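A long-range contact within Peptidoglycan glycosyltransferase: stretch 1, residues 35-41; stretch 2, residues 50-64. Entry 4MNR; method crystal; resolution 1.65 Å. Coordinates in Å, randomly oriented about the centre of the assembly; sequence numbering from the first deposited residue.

Stretch 1 35-41: GVVLARS
Stretch 2 50-64: EREYPAGDLASHVVG

Stretch 1 runs into a strand that includes Arg40 and Ser41 and continues later in the chain; this strand lies antiparallel (154°) to strand 50-52, the axes approaching to 4.6 Å, and stretch 2 then continues through a loop into helix 60-63. Val36 (chi1 t, phi/psi -79/118) points toward the loop, its CG1 3.9 Å from Leu58 CD2. Val37, also t, lays CG1 4.1 Å from Pro54 CG. At Leu38 (-100/-26) the chain turns a corner. Its mt side chain is buried among apolar groups: CD2 lies 3.8 Å from Ala55 CB and 3.9 Å from Leu58 CD2, while CB meets Val63 CG2 at 3.9 Å. The type II' turn from Ala55 to Leu58, closed by Leu58 N to Ala55 O at 3.1 Å, brings Ala55 and Leu58 together, while Val63 comes from the helix. One water bridges the backbones, donating to Leu38 O (2.7 Å) and accepting from Ala55 N (2.8 Å). Ala39 (-155/140) is extended, its CB 3.6 Å from Tyr53 CE1. Arg40 (-153/165) pairs with Glu52 through two backbone bonds, Arg40 N to Glu52 O (3.0 Å) and Glu52 N to Arg40 O (2.7 Å, nearly linear). Their side chains share a face, within reach of each other, and Arg40 (chi1-chi3 ptt) forms a salt bridge, NE to Glu52 OE1 at 3.2 Å, with Pro54 CB over one guanidinium face. Ser41 (m) opposes Arg51 in a non-hydrogen-bonded pair, CA to CA 4.5 Å; Arg51 NH1 (chi1-chi3 tpt) donates to Ser41 OG at 3.0 Å.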

# COMPACT_ATOMS: atom_id res chain seq x y z
N GLY A 35 5.96 14.23 -17.75
CA GLY A 35 5.63 14.48 -19.14
C GLY A 35 5.66 13.30 -20.08
O GLY A 35 5.57 13.48 -21.30
N VAL A 36 5.76 12.09 -19.54
CA VAL A 36 5.69 10.89 -20.39
C VAL A 36 4.23 10.60 -20.73
O VAL A 36 3.40 10.37 -19.84
CB VAL A 36 6.34 9.66 -19.72
CG1 VAL A 36 6.14 8.42 -20.59
CG2 VAL A 36 7.82 9.91 -19.48
N VAL A 37 3.92 10.64 -22.02
CA VAL A 37 2.56 10.41 -22.49
C VAL A 37 2.20 8.92 -22.37
O VAL A 37 2.90 8.06 -22.91
CB VAL A 37 2.41 10.87 -23.95
CG1 VAL A 37 1.06 10.46 -24.52
CG2 VAL A 37 2.61 12.39 -24.05
N LEU A 38 1.11 8.64 -21.67
CA LEU A 38 0.64 7.27 -21.48
C LEU A 38 -0.49 6.93 -22.44
O LEU A 38 -0.70 5.76 -22.77
CB LEU A 38 0.16 7.07 -20.04
CG LEU A 38 1.19 7.43 -18.98
CD1 LEU A 38 0.58 7.27 -17.59
CD2 LEU A 38 2.41 6.55 -19.15
N ALA A 39 -1.24 7.94 -22.87
CA ALA A 39 -2.34 7.72 -23.81
C ALA A 39 -2.60 9.00 -24.58
O ALA A 39 -2.55 10.09 -24.02
CB ALA A 39 -3.60 7.29 -23.09
N ARG A 40 -2.87 8.87 -25.87
CA ARG A 40 -3.20 10.03 -26.69
C ARG A 40 -4.07 9.54 -27.84
O ARG A 40 -4.15 8.34 -28.09
CB ARG A 40 -1.93 10.70 -27.23
CG ARG A 40 -1.09 9.79 -28.11
CD ARG A 40 0.11 10.53 -28.68
NE ARG A 40 1.07 9.60 -29.27
CZ ARG A 40 2.36 9.59 -28.97
NH1 ARG A 40 3.17 8.71 -29.56
NH2 ARG A 40 2.86 10.46 -28.10
N SER A 41 -4.73 10.47 -28.52
CA SER A 41 -5.50 10.12 -29.70
C SER A 41 -4.86 10.76 -30.92
O SER A 41 -4.43 11.91 -30.87
CB SER A 41 -6.95 10.58 -29.56
OG SER A 41 -7.60 9.83 -28.54
N GLU A 50 -8.03 7.46 -33.27
CA GLU A 50 -7.74 6.18 -32.65
C GLU A 50 -6.86 6.41 -31.43
O GLU A 50 -5.99 7.28 -31.44
CB GLU A 50 -7.05 5.24 -33.64
CG GLU A 50 -7.51 3.79 -33.56
CD GLU A 50 -8.49 3.42 -34.67
OE1 GLU A 50 -9.62 3.96 -34.67
OE2 GLU A 50 -8.12 2.59 -35.53
N ARG A 51 -7.08 5.61 -30.39
CA ARG A 51 -6.34 5.75 -29.14
C ARG A 51 -4.99 5.06 -29.25
O ARG A 51 -4.90 3.93 -29.71
CB ARG A 51 -7.16 5.15 -28.00
CG ARG A 51 -6.81 5.65 -26.62
CD ARG A 51 -7.08 7.15 -26.50
NE ARG A 51 -6.99 7.59 -25.11
CZ ARG A 51 -6.79 8.86 -24.75
NH1 ARG A 51 -6.64 9.79 -25.69
NH2 ARG A 51 -6.72 9.19 -23.46
N GLU A 52 -3.93 5.75 -28.84
CA GLU A 52 -2.59 5.17 -28.81
C GLU A 52 -2.07 5.11 -27.38
O GLU A 52 -2.30 6.04 -26.60
CB GLU A 52 -1.62 5.99 -29.64
CG GLU A 52 -1.78 5.87 -31.14
CD GLU A 52 -0.61 6.49 -31.88
OE1 GLU A 52 0.21 7.17 -31.23
OE2 GLU A 52 -0.52 6.29 -33.12
N TYR A 53 -1.36 4.03 -27.05
CA TYR A 53 -0.73 3.87 -25.72
C TYR A 53 0.78 3.68 -25.90
O TYR A 53 1.27 2.55 -26.00
CB TYR A 53 -1.36 2.69 -24.97
CG TYR A 53 -2.83 2.91 -24.68
CD1 TYR A 53 -3.23 3.56 -23.53
CD2 TYR A 53 -3.81 2.50 -25.58
CE1 TYR A 53 -4.56 3.79 -23.26
CE2 TYR A 53 -5.15 2.72 -25.32
CZ TYR A 53 -5.52 3.37 -24.15
OH TYR A 53 -6.85 3.61 -23.88
N PRO A 54 1.52 4.79 -25.97
CA PRO A 54 2.89 4.70 -26.50
C PRO A 54 3.97 4.38 -25.47
O PRO A 54 5.15 4.38 -25.83
CB PRO A 54 3.12 6.10 -27.08
CG PRO A 54 2.30 6.99 -26.22
CD PRO A 54 1.09 6.19 -25.78
N ALA A 55 3.60 4.12 -24.22
CA ALA A 55 4.60 3.92 -23.18
C ALA A 55 4.74 2.47 -22.70
O ALA A 55 5.17 2.23 -21.58
CB ALA A 55 4.33 4.85 -21.98
N GLY A 56 4.38 1.52 -23.55
CA GLY A 56 4.60 0.12 -23.23
C GLY A 56 3.82 -0.30 -22.01
O GLY A 56 2.62 -0.07 -21.95
N ASP A 57 4.48 -0.88 -21.02
CA ASP A 57 3.76 -1.30 -19.82
C ASP A 57 3.85 -0.32 -18.64
O ASP A 57 3.55 -0.69 -17.51
CB ASP A 57 4.19 -2.72 -19.38
CG ASP A 57 5.62 -2.78 -18.87
OD1 ASP A 57 6.29 -1.73 -18.75
OD2 ASP A 57 6.07 -3.91 -18.57
N LEU A 58 4.23 0.92 -18.92
CA LEU A 58 4.36 1.92 -17.86
C LEU A 58 3.00 2.30 -17.29
O LEU A 58 2.14 2.82 -18.00
CB LEU A 58 5.08 3.17 -18.41
CG LEU A 58 5.53 4.18 -17.34
CD1 LEU A 58 6.68 3.63 -16.48
CD2 LEU A 58 5.94 5.48 -18.00
N ALA A 59 2.80 1.97 -16.00
CA ALA A 59 1.55 2.26 -15.30
C ALA A 59 0.28 1.75 -16.00
O ALA A 59 -0.75 2.40 -15.95
CB ALA A 59 1.43 3.78 -15.03
N SER A 60 0.37 0.58 -16.63
CA SER A 60 -0.77 0.07 -17.40
C SER A 60 -2.08 0.01 -16.64
O SER A 60 -3.12 0.41 -17.16
CB SER A 60 -0.45 -1.31 -17.98
OG SER A 60 0.57 -1.18 -18.94
N HIS A 61 -2.06 -0.52 -15.42
CA HIS A 61 -3.31 -0.67 -14.68
C HIS A 61 -3.91 0.67 -14.32
O HIS A 61 -5.13 0.82 -14.29
CB HIS A 61 -3.08 -1.49 -13.41
CG HIS A 61 -2.61 -2.87 -13.69
ND1 HIS A 61 -1.28 -3.18 -13.88
CD2 HIS A 61 -3.30 -4.03 -13.83
CE1 HIS A 61 -1.17 -4.47 -14.13
NE2 HIS A 61 -2.37 -5.01 -14.10
N VAL A 62 -3.04 1.64 -14.03
CA VAL A 62 -3.49 2.98 -13.68
C VAL A 62 -4.10 3.71 -14.88
O VAL A 62 -5.20 4.27 -14.78
CB VAL A 62 -2.33 3.82 -13.10
CG1 VAL A 62 -2.70 5.30 -13.06
CG2 VAL A 62 -1.97 3.34 -11.70
N VAL A 63 -3.42 3.67 -16.03
CA VAL A 63 -3.89 4.39 -17.21
C VAL A 63 -5.22 3.81 -17.69
O VAL A 63 -6.16 4.55 -18.00
CB VAL A 63 -2.82 4.46 -18.35
CG1 VAL A 63 -2.44 3.09 -18.86
CG2 VAL A 63 -3.32 5.32 -19.52
N GLY A 64 -5.32 2.49 -17.69
CA GLY A 64 -6.52 1.83 -18.15
C GLY A 64 -6.64 1.88 -19.66
O GLY A 64 -5.68 2.19 -20.37
O HOH W 1 1.15 3.80 -22.80